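Local coordinates for protein phosphoribosylaminoimidazole-succinocarboxamide synthase (Thermotoga maritima, PDB 1KUT) that catalyses the ATP-dependent joining of L-aspartate to 5-amino-1-(5-phosphoribosyl)imidazole-4-carboxylate, making SAICAR in de novo purine biosynthesis, at residues K57-H62 and V149-A154; F114-E119 and K170-L175; T37-I42 and S188-R193; H129-I132 and T137-Q140; M51-E56 and K156-R161. One frame throughout, in Å; residues are numbered along the deposited sequence.

Contact 1 of 5, residues K57-H62 and V149-A154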
# COMPACT_ATOMS: atom_id res chain seq x y z
N LYS B 57 -13.96 -27.22 -7.45
CA LYS B 57 -13.54 -26.56 -8.68
C LYS B 57 -12.02 -26.61 -8.84
O LYS B 57 -11.50 -26.19 -9.87
CB LYS B 57 -14.03 -25.11 -8.71
CG LYS B 57 -15.55 -24.98 -8.62
CD LYS B 57 -15.99 -23.53 -8.59
CE LYS B 57 -15.81 -22.89 -9.95
NZ LYS B 57 -16.71 -23.53 -10.96
N GLY B 58 -11.32 -27.12 -7.83
CA GLY B 58 -9.87 -27.21 -7.92
C GLY B 58 -9.14 -26.27 -6.99
O GLY B 58 -7.98 -26.48 -6.62
N ILE B 59 -9.82 -25.20 -6.61
CA ILE B 59 -9.26 -24.21 -5.72
C ILE B 59 -9.00 -24.92 -4.41
O ILE B 59 -9.88 -25.60 -3.88
CB ILE B 59 -10.26 -23.05 -5.56
CG1 ILE B 59 -10.36 -22.32 -6.91
CG2 ILE B 59 -9.84 -22.14 -4.41
CD1 ILE B 59 -11.51 -21.35 -7.04
N LYS B 60 -7.78 -24.77 -3.90
CA LYS B 60 -7.39 -25.41 -2.64
C LYS B 60 -7.83 -24.57 -1.46
O LYS B 60 -7.48 -23.39 -1.37
CB LYS B 60 -5.87 -25.59 -2.57
CG LYS B 60 -5.26 -26.45 -3.68
CD LYS B 60 -3.75 -26.60 -3.50
CE LYS B 60 -3.18 -27.62 -4.48
NZ LYS B 60 -3.44 -27.25 -5.90
N THR B 61 -8.60 -25.18 -0.55
CA THR B 61 -9.05 -24.49 0.66
C THR B 61 -8.79 -25.48 1.79
O THR B 61 -8.60 -26.67 1.55
CB THR B 61 -10.55 -24.12 0.60
OG1 THR B 61 -11.36 -25.25 0.93
CG2 THR B 61 -10.93 -23.65 -0.80
N HIS B 62 -8.77 -24.98 3.03
CA HIS B 62 -8.47 -25.84 4.17
C HIS B 62 -9.65 -26.63 4.75
O HIS B 62 -9.46 -27.40 5.70
CB HIS B 62 -7.75 -25.01 5.27
CG HIS B 62 -8.63 -24.06 6.03
ND1 HIS B 62 -9.81 -23.55 5.53
CD2 HIS B 62 -8.46 -23.49 7.25
CE1 HIS B 62 -10.34 -22.71 6.40
NE2 HIS B 62 -9.54 -22.65 7.45
N VAL B 149 -8.30 -13.57 -7.05
CA VAL B 149 -9.17 -13.19 -8.16
C VAL B 149 -9.98 -14.39 -8.67
O VAL B 149 -11.19 -14.30 -8.87
CB VAL B 149 -8.36 -12.56 -9.31
CG1 VAL B 149 -9.22 -12.44 -10.57
CG2 VAL B 149 -7.88 -11.18 -8.89
N LYS B 150 -9.32 -15.53 -8.87
CA LYS B 150 -10.01 -16.73 -9.32
C LYS B 150 -11.22 -16.98 -8.42
O LYS B 150 -12.36 -17.07 -8.88
CB LYS B 150 -9.07 -17.93 -9.24
CG LYS B 150 -9.71 -19.25 -9.66
CD LYS B 150 -9.32 -19.63 -11.08
CE LYS B 150 -7.81 -19.67 -11.18
NZ LYS B 150 -7.26 -20.45 -10.02
N ILE B 151 -10.96 -17.09 -7.12
CA ILE B 151 -11.99 -17.33 -6.13
C ILE B 151 -13.06 -16.25 -6.18
O ILE B 151 -14.25 -16.53 -6.15
CB ILE B 151 -11.40 -17.35 -4.71
CG1 ILE B 151 -10.49 -18.57 -4.54
CG2 ILE B 151 -12.50 -17.39 -3.67
CD1 ILE B 151 -9.68 -18.53 -3.25
N THR B 152 -12.62 -15.00 -6.27
CA THR B 152 -13.53 -13.87 -6.30
C THR B 152 -14.48 -13.95 -7.47
O THR B 152 -15.68 -13.72 -7.31
CB THR B 152 -12.74 -12.56 -6.36
OG1 THR B 152 -11.87 -12.50 -5.23
CG2 THR B 152 -13.66 -11.36 -6.34
N LEU B 153 -13.96 -14.28 -8.65
CA LEU B 153 -14.82 -14.41 -9.82
C LEU B 153 -15.75 -15.64 -9.69
O LEU B 153 -16.94 -15.57 -9.99
CB LEU B 153 -13.96 -14.51 -11.09
CG LEU B 153 -13.66 -13.19 -11.83
CD1 LEU B 153 -13.99 -11.96 -10.96
CD2 LEU B 153 -12.19 -13.18 -12.26
N ALA B 154 -15.21 -16.76 -9.22
CA ALA B 154 -16.02 -17.96 -9.03
C ALA B 154 -17.18 -17.66 -8.09
O ALA B 154 -18.30 -18.11 -8.32
CB ALA B 154 -15.18 -19.08 -8.46
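Ile59 brings both of its branches against the side of helix 138-160, and this apolar contact carries most of the interface. Its CG2 methyl lies 3.6 Å from CG1 of Ile151 and 3.8 Å from CD1 of the same residue. The other branch ends in CD1, 3.8 Å from CG of Lys150 and nearly as close to CG1 of Ile151. Ile59 CG1 stands anti to the carbonyl carbon (chi1 -68°), which leaves CG2 beside that carbon and facing Ile151; both branches thus meet Ile151, and the CD1 branch also reaches Lys150. Segment 57-62 is the connection between helix 39-55 and strand 63-67. It leaves the helix through a Schellman motif in which Gly58 takes positive phi (111°), a backbone shape that favours glycine, and the turn delivers Ile59 to helix 138-160. Cut back to an alanine, position 59 would lose both branches, which is likely to leave a gap beside Ile151 and Lys150 CG and weaken the hold of the loop on the helix. Aliphatic parts of two lysines border the isoleucine pair. Lys57 bends at chi3 and chi4 and lays CE 4.1 Å from CB of Ala154, while Lys150 meets Ile59 through CG, its chain running past the isoleucine in the opposite direction. Ile151 also packs on Leu54 of helix 39-55 and on Tyr171 of strand 164-175.

Contact 2 of 5, residues F114-E119 and K170-L175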
# COMPACT_ATOMS: atom_id res chain seq x y z
N PHE B 114 -2.80 -6.36 3.00
CA PHE B 114 -2.75 -5.69 4.28
C PHE B 114 -2.06 -6.60 5.28
O PHE B 114 -2.43 -7.77 5.43
CB PHE B 114 -4.15 -5.39 4.79
CG PHE B 114 -4.86 -4.34 4.02
CD1 PHE B 114 -4.75 -3.00 4.40
CD2 PHE B 114 -5.66 -4.67 2.92
CE1 PHE B 114 -5.43 -2.01 3.69
CE2 PHE B 114 -6.34 -3.69 2.20
CZ PHE B 114 -6.23 -2.35 2.59
N ILE B 115 -1.06 -6.08 5.96
CA ILE B 115 -0.39 -6.87 6.96
C ILE B 115 -1.36 -6.98 8.12
O ILE B 115 -1.79 -5.97 8.67
CB ILE B 115 0.89 -6.18 7.45
CG1 ILE B 115 1.95 -6.28 6.35
CG2 ILE B 115 1.38 -6.81 8.78
CD1 ILE B 115 3.30 -5.76 6.77
N LYS B 116 -1.74 -8.20 8.48
CA LYS B 116 -2.65 -8.30 9.60
C LYS B 116 -1.84 -8.04 10.88
O LYS B 116 -0.96 -8.81 11.27
CB LYS B 116 -3.39 -9.66 9.61
CG LYS B 116 -2.67 -10.85 10.18
CD LYS B 116 -3.54 -12.11 10.06
CE LYS B 116 -4.87 -12.04 10.85
NZ LYS B 116 -5.94 -11.19 10.23
N ASP B 117 -2.13 -6.89 11.49
CA ASP B 117 -1.46 -6.44 12.70
C ASP B 117 -2.39 -5.44 13.38
O ASP B 117 -2.31 -4.23 13.12
CB ASP B 117 -0.13 -5.77 12.32
CG ASP B 117 0.62 -5.22 13.52
OD1 ASP B 117 1.76 -4.74 13.33
OD2 ASP B 117 0.09 -5.26 14.65
N ASP B 118 -3.28 -5.94 14.22
CA ASP B 118 -4.23 -5.09 14.92
C ASP B 118 -3.58 -3.94 15.68
O ASP B 118 -4.16 -2.86 15.79
CB ASP B 118 -5.11 -5.93 15.86
CG ASP B 118 -4.31 -6.98 16.64
OD1 ASP B 118 -4.91 -7.63 17.52
OD2 ASP B 118 -3.10 -7.15 16.36
N GLU B 119 -2.38 -4.16 16.19
CA GLU B 119 -1.66 -3.11 16.91
C GLU B 119 -1.48 -1.87 16.03
O GLU B 119 -2.15 -0.85 16.21
CB GLU B 119 -0.30 -3.61 17.35
CG GLU B 119 0.58 -2.53 17.94
CD GLU B 119 2.05 -2.88 17.86
OE1 GLU B 119 2.44 -3.94 18.42
OE2 GLU B 119 2.81 -2.10 17.24
N LYS B 170 -12.54 -10.25 1.56
CA LYS B 170 -11.18 -10.37 2.08
C LYS B 170 -10.83 -11.84 2.30
O LYS B 170 -11.66 -12.61 2.79
CB LYS B 170 -11.07 -9.63 3.42
CG LYS B 170 -9.69 -9.79 4.07
CD LYS B 170 -9.78 -9.89 5.58
CE LYS B 170 -10.67 -11.06 6.02
NZ LYS B 170 -10.32 -11.54 7.40
N TYR B 171 -9.61 -12.22 1.93
CA TYR B 171 -9.13 -13.60 2.11
C TYR B 171 -7.88 -13.65 2.98
O TYR B 171 -7.28 -12.62 3.31
CB TYR B 171 -8.76 -14.23 0.76
CG TYR B 171 -9.88 -14.22 -0.27
CD1 TYR B 171 -10.99 -15.06 -0.14
CD2 TYR B 171 -9.82 -13.38 -1.38
CE1 TYR B 171 -12.01 -15.04 -1.08
CE2 TYR B 171 -10.83 -13.36 -2.33
CZ TYR B 171 -11.92 -14.20 -2.18
OH TYR B 171 -12.89 -14.21 -3.13
N GLU B 172 -7.51 -14.87 3.35
CA GLU B 172 -6.31 -15.16 4.13
C GLU B 172 -5.84 -16.53 3.64
O GLU B 172 -6.64 -17.47 3.54
CB GLU B 172 -6.60 -15.16 5.63
CG GLU B 172 -6.64 -13.75 6.23
CD GLU B 172 -6.92 -13.73 7.73
OE1 GLU B 172 -6.51 -14.68 8.44
OE2 GLU B 172 -7.55 -12.74 8.21
N PHE B 173 -4.56 -16.62 3.31
CA PHE B 173 -3.98 -17.85 2.79
C PHE B 173 -2.88 -18.41 3.69
O PHE B 173 -2.34 -17.70 4.56
CB PHE B 173 -3.38 -17.63 1.41
CG PHE B 173 -4.38 -17.25 0.35
CD1 PHE B 173 -4.83 -15.93 0.24
CD2 PHE B 173 -4.84 -18.20 -0.56
CE1 PHE B 173 -5.70 -15.55 -0.77
CE2 PHE B 173 -5.71 -17.84 -1.58
CZ PHE B 173 -6.15 -16.50 -1.68
N GLY B 174 -2.55 -19.68 3.44
CA GLY B 174 -1.52 -20.34 4.21
C GLY B 174 -0.87 -21.42 3.38
O GLY B 174 -1.26 -21.67 2.24
N LEU B 175 0.14 -22.07 3.95
CA LEU B 175 0.86 -23.14 3.27
C LEU B 175 0.54 -24.46 3.95
O LEU B 175 0.63 -24.56 5.17
CB LEU B 175 2.37 -22.87 3.31
CG LEU B 175 3.09 -22.09 2.20
CD1 LEU B 175 2.11 -21.39 1.29
CD2 LEU B 175 4.06 -21.10 2.82
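A salt-bridge network on the six-stranded antiparallel sheet joins Lys116, just past the end of strand 105-115, to Glu172, at the break in strand 164-175, with Lys170 of the latter strand as third member. Lys116 NZ donates to Glu172 OE2 at 3.0 Å, and Lys170 NZ reaches the same oxygen at 3.1 Å. Both ammonium groups come at OE2 from outside the carboxylate plane, 54° out of it for Lys116 and 38° for Lys170, and they do so from opposite faces, so that the oxygen is gripped between them. The two nitrogens remain 5.2 Å apart, with the carboxylate charge probably offsetting their mutual repulsion. Lys116 approaches with its chain at about a right angle to that of Glu172; folding at chi3 and chi4 also sets CE 3.9 Å from Glu172 OE1. Strands 105-115 and 164-175 are not neighbours in the sheet: strand 78-87 lies between them and pairs antiparallel with both. The network therefore spans this central strand, whose Glu83 forms a second salt bridge with Lys116 NZ and also touches the side chains of Lys170 and Glu172. A glutamine in place of Glu172 would take away the negative charge and would probably leave both ammonium groups without the charge that holds them together on one oxygen. Glu172 is buried, and its side chain also packs on Met79 and touches Asp185.

Contact 3 of 5, residues T37-I42 and S188-R193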
# COMPACT_ATOMS: atom_id res chain seq x y z
N THR B 37 -26.69 -14.06 19.06
CA THR B 37 -26.91 -15.49 19.29
C THR B 37 -27.03 -16.33 18.02
O THR B 37 -27.80 -16.01 17.12
CB THR B 37 -28.19 -15.70 20.14
OG1 THR B 37 -28.47 -17.10 20.23
CG2 THR B 37 -29.38 -14.98 19.51
N GLY B 38 -26.25 -17.42 17.97
CA GLY B 38 -26.29 -18.32 16.83
C GLY B 38 -25.63 -17.83 15.56
O GLY B 38 -25.76 -18.44 14.51
N LYS B 39 -24.91 -16.73 15.66
CA LYS B 39 -24.22 -16.15 14.52
C LYS B 39 -22.99 -17.00 14.08
O LYS B 39 -22.65 -17.05 12.90
CB LYS B 39 -23.82 -14.71 14.89
CG LYS B 39 -23.00 -13.95 13.87
CD LYS B 39 -21.53 -14.09 14.18
CE LYS B 39 -20.71 -13.11 13.38
NZ LYS B 39 -19.27 -13.30 13.68
N GLY B 40 -22.37 -17.69 15.04
CA GLY B 40 -21.22 -18.53 14.72
C GLY B 40 -21.60 -19.72 13.86
O GLY B 40 -20.88 -20.09 12.93
N SER B 41 -22.74 -20.32 14.16
CA SER B 41 -23.25 -21.48 13.43
C SER B 41 -23.58 -21.08 11.99
O SER B 41 -23.36 -21.84 11.05
CB SER B 41 -24.51 -22.00 14.11
OG SER B 41 -24.31 -22.02 15.52
N ILE B 42 -24.11 -19.87 11.85
CA ILE B 42 -24.49 -19.33 10.56
C ILE B 42 -23.25 -19.16 9.68
O ILE B 42 -23.23 -19.61 8.54
CB ILE B 42 -25.22 -17.96 10.75
CG1 ILE B 42 -26.69 -18.22 11.06
CG2 ILE B 42 -25.04 -17.07 9.53
CD1 ILE B 42 -27.51 -16.97 11.31
N SER B 188 -17.85 -15.40 4.91
CA SER B 188 -19.20 -15.09 5.37
C SER B 188 -19.41 -13.60 5.34
O SER B 188 -18.51 -12.86 4.93
CB SER B 188 -19.38 -15.60 6.80
OG SER B 188 -18.52 -14.87 7.68
N PRO B 189 -20.60 -13.13 5.76
CA PRO B 189 -20.87 -11.69 5.77
C PRO B 189 -19.79 -10.93 6.51
O PRO B 189 -19.62 -9.73 6.31
CB PRO B 189 -22.24 -11.60 6.43
CG PRO B 189 -22.93 -12.82 5.85
CD PRO B 189 -21.84 -13.89 6.00
N ASP B 190 -19.04 -11.62 7.36
CA ASP B 190 -17.96 -10.97 8.09
C ASP B 190 -16.77 -10.63 7.17
O ASP B 190 -15.98 -9.75 7.48
CB ASP B 190 -17.44 -11.86 9.22
CG ASP B 190 -18.30 -11.82 10.46
OD1 ASP B 190 -17.86 -12.36 11.49
OD2 ASP B 190 -19.41 -11.25 10.42
N THR B 191 -16.64 -11.32 6.03
CA THR B 191 -15.50 -11.11 5.15
C THR B 191 -15.80 -10.60 3.76
O THR B 191 -14.89 -10.42 2.94
CB THR B 191 -14.65 -12.41 4.98
OG1 THR B 191 -15.50 -13.47 4.51
CG2 THR B 191 -14.04 -12.84 6.30
N PHE B 192 -17.07 -10.37 3.47
CA PHE B 192 -17.46 -9.86 2.17
C PHE B 192 -18.70 -8.99 2.26
O PHE B 192 -19.46 -9.07 3.24
CB PHE B 192 -17.67 -11.02 1.18
CG PHE B 192 -18.80 -11.96 1.52
CD1 PHE B 192 -20.13 -11.53 1.50
CD2 PHE B 192 -18.56 -13.32 1.73
CE1 PHE B 192 -21.19 -12.42 1.69
CE2 PHE B 192 -19.61 -14.23 1.91
CZ PHE B 192 -20.94 -13.77 1.89
N ARG B 193 -18.85 -8.13 1.26
CA ARG B 193 -19.97 -7.20 1.12
C ARG B 193 -20.76 -7.68 -0.09
O ARG B 193 -20.26 -7.66 -1.21
CB ARG B 193 -19.46 -5.78 0.83
CG ARG B 193 -18.62 -5.13 1.91
CD ARG B 193 -18.08 -3.80 1.37
NE ARG B 193 -17.69 -2.82 2.39
CZ ARG B 193 -16.80 -3.04 3.35
NH1 ARG B 193 -16.18 -4.21 3.45
NH2 ARG B 193 -16.49 -2.06 4.19
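The backbones stay well apart, Lys39 and Asp190 being nearest with CA atoms 10.4 Å from each other, so the gap is bridged by side chains alone. Lys39 NZ donates to Asp190 OD1 at 2.8 Å in a salt bridge. The nitrogen meets OD1 on the syn side of the carboxylate, only 18° out of its plane, and the two side chains come from opposite directions. Lys39 starts with CG anti to the backbone N (chi1 176°), turns once at chi2 and then runs extended, which carries the ammonium group across to Asp190. Its CE lies 3.5 Å from OD1 and 3.7 Å from OD2 of Asp190. The bridge ties the first turn of helix 39-55, where Gly38 is the N-cap, to the turn leading into strand 192-196. Within that turn the backbone N of Thr191 bonds to Ser188 O at 2.7 Å, and Thr191 OG1 accepts from Ser188 N at 3.1 Å. Each charged end has a further partner: Lys39 NZ bonds to the backbone oxygen of Asp24, and Asp190 OD2 to the hydroxyl of Tyr217 on helix 214-229, so both carboxylate oxygens are engaged.

Contact 4 of 5, residues H129-I132 and T137-Q140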
# COMPACT_ATOMS: atom_id res chain seq x y z
N HIS B 129 7.03 -4.88 -0.49
CA HIS B 129 7.02 -4.85 0.96
C HIS B 129 7.13 -6.27 1.52
O HIS B 129 7.96 -6.53 2.39
CB HIS B 129 5.73 -4.22 1.47
CG HIS B 129 5.63 -2.75 1.20
ND1 HIS B 129 6.38 -1.82 1.89
CD2 HIS B 129 4.85 -2.05 0.34
CE1 HIS B 129 6.06 -0.61 1.46
NE2 HIS B 129 5.14 -0.72 0.53
N LEU B 130 6.28 -7.16 1.00
CA LEU B 130 6.24 -8.56 1.43
C LEU B 130 7.59 -9.23 1.28
O LEU B 130 8.00 -10.03 2.12
CB LEU B 130 5.20 -9.34 0.62
CG LEU B 130 3.79 -8.74 0.59
CD1 LEU B 130 2.90 -9.56 -0.36
CD2 LEU B 130 3.22 -8.71 2.00
N GLU B 131 8.30 -8.90 0.20
CA GLU B 131 9.61 -9.49 0.01
C GLU B 131 10.60 -8.94 1.05
O GLU B 131 11.27 -9.70 1.74
CB GLU B 131 10.12 -9.24 -1.41
CG GLU B 131 9.42 -10.10 -2.46
CD GLU B 131 10.36 -10.55 -3.57
OE1 GLU B 131 10.79 -9.68 -4.37
OE2 GLU B 131 10.66 -11.77 -3.65
N ILE B 132 10.67 -7.62 1.17
CA ILE B 132 11.59 -7.01 2.13
C ILE B 132 11.32 -7.42 3.58
O ILE B 132 12.26 -7.65 4.34
CB ILE B 132 11.56 -5.46 2.02
CG1 ILE B 132 12.29 -5.04 0.75
CG2 ILE B 132 12.21 -4.82 3.25
CD1 ILE B 132 12.37 -3.56 0.55
N THR B 137 7.24 -14.48 -0.74
CA THR B 137 8.10 -14.29 -1.89
C THR B 137 7.28 -13.75 -3.04
O THR B 137 6.04 -13.82 -3.03
CB THR B 137 8.74 -15.62 -2.35
OG1 THR B 137 7.78 -16.38 -3.09
CG2 THR B 137 9.21 -16.41 -1.13
N LYS B 138 7.96 -13.20 -4.03
CA LYS B 138 7.30 -12.63 -5.18
C LYS B 138 6.39 -13.69 -5.83
O LYS B 138 5.33 -13.37 -6.37
CB LYS B 138 8.36 -12.14 -6.17
CG LYS B 138 8.02 -10.85 -6.88
CD LYS B 138 6.88 -11.04 -7.85
CE LYS B 138 7.06 -10.10 -9.04
NZ LYS B 138 8.43 -10.27 -9.64
N LYS B 139 6.81 -14.95 -5.76
CA LYS B 139 6.05 -16.05 -6.35
C LYS B 139 4.81 -16.39 -5.54
O LYS B 139 3.72 -16.59 -6.08
CB LYS B 139 6.91 -17.32 -6.48
CG LYS B 139 6.14 -18.56 -6.96
CD LYS B 139 7.02 -19.81 -6.91
CE LYS B 139 6.23 -21.10 -7.12
NZ LYS B 139 5.64 -21.23 -8.49
N GLN B 140 4.97 -16.46 -4.22
CA GLN B 140 3.85 -16.76 -3.35
C GLN B 140 2.83 -15.63 -3.45
O GLN B 140 1.64 -15.87 -3.60
CB GLN B 140 4.34 -16.91 -1.91
CG GLN B 140 5.53 -17.84 -1.78
CD GLN B 140 5.95 -18.05 -0.35
OE1 GLN B 140 6.18 -17.10 0.39
NE2 GLN B 140 6.05 -19.32 0.05
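A capped helix start and the helix just before it meet across the short loop between two successive helices, where Glu131 of helix 127-132 reaches the first residue of helix 138-160. Glu131 OE2 accepts from the backbone N of Lys138 at 3.1 Å. The N-H...O angle is 142°, and the nitrogen stands above the carboxylate, 57° out of its plane. Glu131 gets there by a bend at chi2 (-144°) that swings the carboxylate toward the neighbouring helix. Once there, it also crosses the aliphatic base of Lys138 at a slant: OE2 is 3.4 Å from Lys138 CB, while OE1 lies 3.9 Å from both CB and CG. Thr137 and Gln140 form a capping box on the same helix start. Thr137 OG1, at the N-cap, accepts from Gln140 N at 3.0 Å in a nearly straight bond and, weakly, from Lys139 N. In return Gln140 OE1 takes the backbone N-H of Thr137 at 3.0 Å. Leu130 and Gln140 touch Leu82 and Phe80 of strand 78-87, whereas His129 and Ile132 pack against the second subunit. The first N-H groups of helix 138-160 are thus shared between two acceptors: Thr137 serves Lys139 and Gln140, and Glu131 serves Lys138. With its negative charge at the positive end of the helix dipole, Glu131 probably adds a favourable electrostatic term to the capping.

Contact 5 of 5, residues M51-E56 and K156-R161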
# COMPACT_ATOMS: atom_id res chain seq x y z
N MSE B 51 -16.84 -22.76 0.49
CA MSE B 51 -15.55 -23.44 0.28
C MSE B 51 -15.65 -24.80 -0.41
O MSE B 51 -14.73 -25.20 -1.13
CB MSE B 51 -14.82 -23.61 1.60
CG MSE B 51 -14.40 -22.31 2.23
SE MSE B 51 -12.99 -22.65 3.49
CE MSE B 51 -13.93 -23.67 4.80
N LYS B 52 -16.76 -25.50 -0.17
CA LYS B 52 -17.01 -26.79 -0.80
C LYS B 52 -17.16 -26.52 -2.31
O LYS B 52 -16.56 -27.20 -3.14
CB LYS B 52 -18.30 -27.40 -0.24
CG LYS B 52 -18.62 -28.80 -0.74
CD LYS B 52 -17.58 -29.81 -0.25
CE LYS B 52 -17.92 -31.22 -0.72
NZ LYS B 52 -16.75 -32.15 -0.54
N TYR B 53 -17.96 -25.51 -2.63
CA TYR B 53 -18.19 -25.11 -4.02
C TYR B 53 -16.87 -24.79 -4.72
O TYR B 53 -16.66 -25.15 -5.88
CB TYR B 53 -19.08 -23.87 -4.02
CG TYR B 53 -19.18 -23.14 -5.34
CD1 TYR B 53 -19.95 -23.64 -6.40
CD2 TYR B 53 -18.55 -21.91 -5.52
CE1 TYR B 53 -20.08 -22.93 -7.60
CE2 TYR B 53 -18.67 -21.19 -6.70
CZ TYR B 53 -19.44 -21.71 -7.74
OH TYR B 53 -19.56 -20.98 -8.91
N LEU B 54 -16.01 -24.07 -4.02
CA LEU B 54 -14.70 -23.66 -4.51
C LEU B 54 -13.75 -24.86 -4.72
O LEU B 54 -13.10 -24.97 -5.76
CB LEU B 54 -14.07 -22.69 -3.51
CG LEU B 54 -14.16 -21.17 -3.69
CD1 LEU B 54 -15.44 -20.78 -4.39
CD2 LEU B 54 -14.03 -20.50 -2.32
N SER B 55 -13.69 -25.73 -3.72
CA SER B 55 -12.83 -26.91 -3.75
C SER B 55 -13.18 -27.91 -4.85
O SER B 55 -12.29 -28.49 -5.48
CB SER B 55 -12.84 -27.62 -2.40
OG SER B 55 -12.36 -26.77 -1.37
N GLU B 56 -14.47 -28.16 -5.08
CA GLU B 56 -14.79 -29.09 -6.14
C GLU B 56 -14.40 -28.48 -7.48
O GLU B 56 -14.46 -29.13 -8.50
CB GLU B 56 -16.27 -29.50 -6.12
CG GLU B 56 -17.22 -28.49 -5.54
CD GLU B 56 -18.64 -29.03 -5.47
OE1 GLU B 56 -18.84 -30.13 -4.89
OE2 GLU B 56 -19.56 -28.35 -5.98
N LYS B 156 -18.36 -14.66 -7.42
CA LYS B 156 -19.19 -13.64 -8.05
C LYS B 156 -20.26 -14.30 -8.93
O LYS B 156 -21.42 -13.88 -8.95
CB LYS B 156 -18.32 -12.72 -8.90
CG LYS B 156 -19.10 -11.90 -9.92
CD LYS B 156 -18.19 -11.21 -10.92
CE LYS B 156 -19.02 -10.59 -12.03
NZ LYS B 156 -19.88 -11.65 -12.66
N GLU B 157 -19.87 -15.33 -9.67
CA GLU B 157 -20.79 -16.03 -10.55
C GLU B 157 -21.80 -16.84 -9.74
O GLU B 157 -22.93 -17.08 -10.17
CB GLU B 157 -20.01 -16.94 -11.50
CG GLU B 157 -18.95 -16.18 -12.28
CD GLU B 157 -17.85 -17.08 -12.82
OE1 GLU B 157 -17.33 -17.91 -12.04
OE2 GLU B 157 -17.50 -16.95 -14.02
N PHE B 158 -21.35 -17.25 -8.56
CA PHE B 158 -22.17 -18.01 -7.64
C PHE B 158 -23.39 -17.20 -7.18
O PHE B 158 -24.53 -17.60 -7.40
CB PHE B 158 -21.34 -18.40 -6.42
CG PHE B 158 -22.07 -19.27 -5.46
CD1 PHE B 158 -22.22 -20.63 -5.71
CD2 PHE B 158 -22.63 -18.73 -4.31
CE1 PHE B 158 -22.92 -21.45 -4.82
CE2 PHE B 158 -23.33 -19.53 -3.41
CZ PHE B 158 -23.48 -20.89 -3.67
N PHE B 159 -23.13 -16.06 -6.54
CA PHE B 159 -24.19 -15.18 -6.04
C PHE B 159 -25.00 -14.56 -7.16
O PHE B 159 -26.13 -14.12 -6.97
CB PHE B 159 -23.60 -14.07 -5.18
CG PHE B 159 -22.93 -14.56 -3.94
CD1 PHE B 159 -23.67 -15.19 -2.95
CD2 PHE B 159 -21.55 -14.41 -3.78
CE1 PHE B 159 -23.04 -15.68 -1.80
CE2 PHE B 159 -20.92 -14.90 -2.63
CZ PHE B 159 -21.67 -15.53 -1.64
N GLU B 160 -24.39 -14.54 -8.34
CA GLU B 160 -25.00 -13.99 -9.54
C GLU B 160 -26.31 -14.73 -9.82
O GLU B 160 -27.32 -14.13 -10.19
CB GLU B 160 -24.01 -14.15 -10.69
CG GLU B 160 -24.32 -13.35 -11.94
CD GLU B 160 -23.17 -13.38 -12.94
OE1 GLU B 160 -22.86 -14.48 -13.46
OE2 GLU B 160 -22.58 -12.30 -13.19
N ARG B 161 -26.28 -16.05 -9.63
CA ARG B 161 -27.46 -16.86 -9.88
C ARG B 161 -28.66 -16.37 -9.07
O ARG B 161 -29.81 -16.62 -9.45
CB ARG B 161 -27.20 -18.32 -9.51
CG ARG B 161 -26.11 -19.02 -10.27
CD ARG B 161 -26.06 -20.46 -9.78
NE ARG B 161 -24.80 -21.13 -10.09
CZ ARG B 161 -24.45 -22.30 -9.57
NH1 ARG B 161 -25.27 -22.92 -8.72
NH2 ARG B 161 -23.28 -22.86 -9.88
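Over one face of the Tyr53 ring stands Phe158 CD1, 3.5 Å above the plane and close to the centre, so the phenylalanine presents its edge to the tyrosine. At the edge of the Phe158 ring, in its plane, sits CE1 of the following Phe159, whose own ring has Phe158 CD2 over one face, 3.9 Å above the plane and toward the rim. Tyr53 and Phe158 form an edge-to-face pair, tilted from the perpendicular: centroids are 4.6 Å apart and the planes meet at 54°. Phe158 CD1 comes to 3.6 Å from Tyr53 CZ and almost as near to the other ring carbons. The methylene of Phe158 joins in as well, its CB lying 3.9 Å from Tyr53 CE2. Both residues carry CG anti to the backbone N, and the two side chains slide past one another in opposite directions. Arg161, extended from CG to NE, and Tyr53 point toward each other from opposite directions, NH2 3.9 Å from Tyr53 CE1, with the guanidinium plane steeply inclined to the ring (81°). Beyond the rings, the hydroxyl of Tyr53 bonds to the backbone oxygen of Ala154, one turn before Phe158, which pins the far end of the tyrosine to the same helix. Leu227 of helix 214-229 packs on both Phe158 and Arg161. The arrangement is an aromatic helix-helix interface, joining the C-terminal parts of helices 39-55 and 138-160 at a partly buried seam beside helix 214-229.

In the fold
Helix 138-160 runs through three of the contacts: its start is in contact 4, its middle in contact 1 and its C-terminal part in contact 5. Contacts 1 and 5 are neighbours, centres about 8 Å apart, and meet where Thr61 OG1 lies 2.9 Å from Ser55 OG, a probable hydrogen bond. Contact 1 meets contact 2 through Thr152 OG1 and Tyr171 OH, also 2.9 Å apart. Contacts 2 and 3 share the six-stranded sheet, Lys170 N lying 2.7 Å from Thr191 O. Contact 3 touches contact 5 through Phe192 and Phe159, whereas contacts 3 and 4 lie farthest apart, with centres about 31 Å from each other.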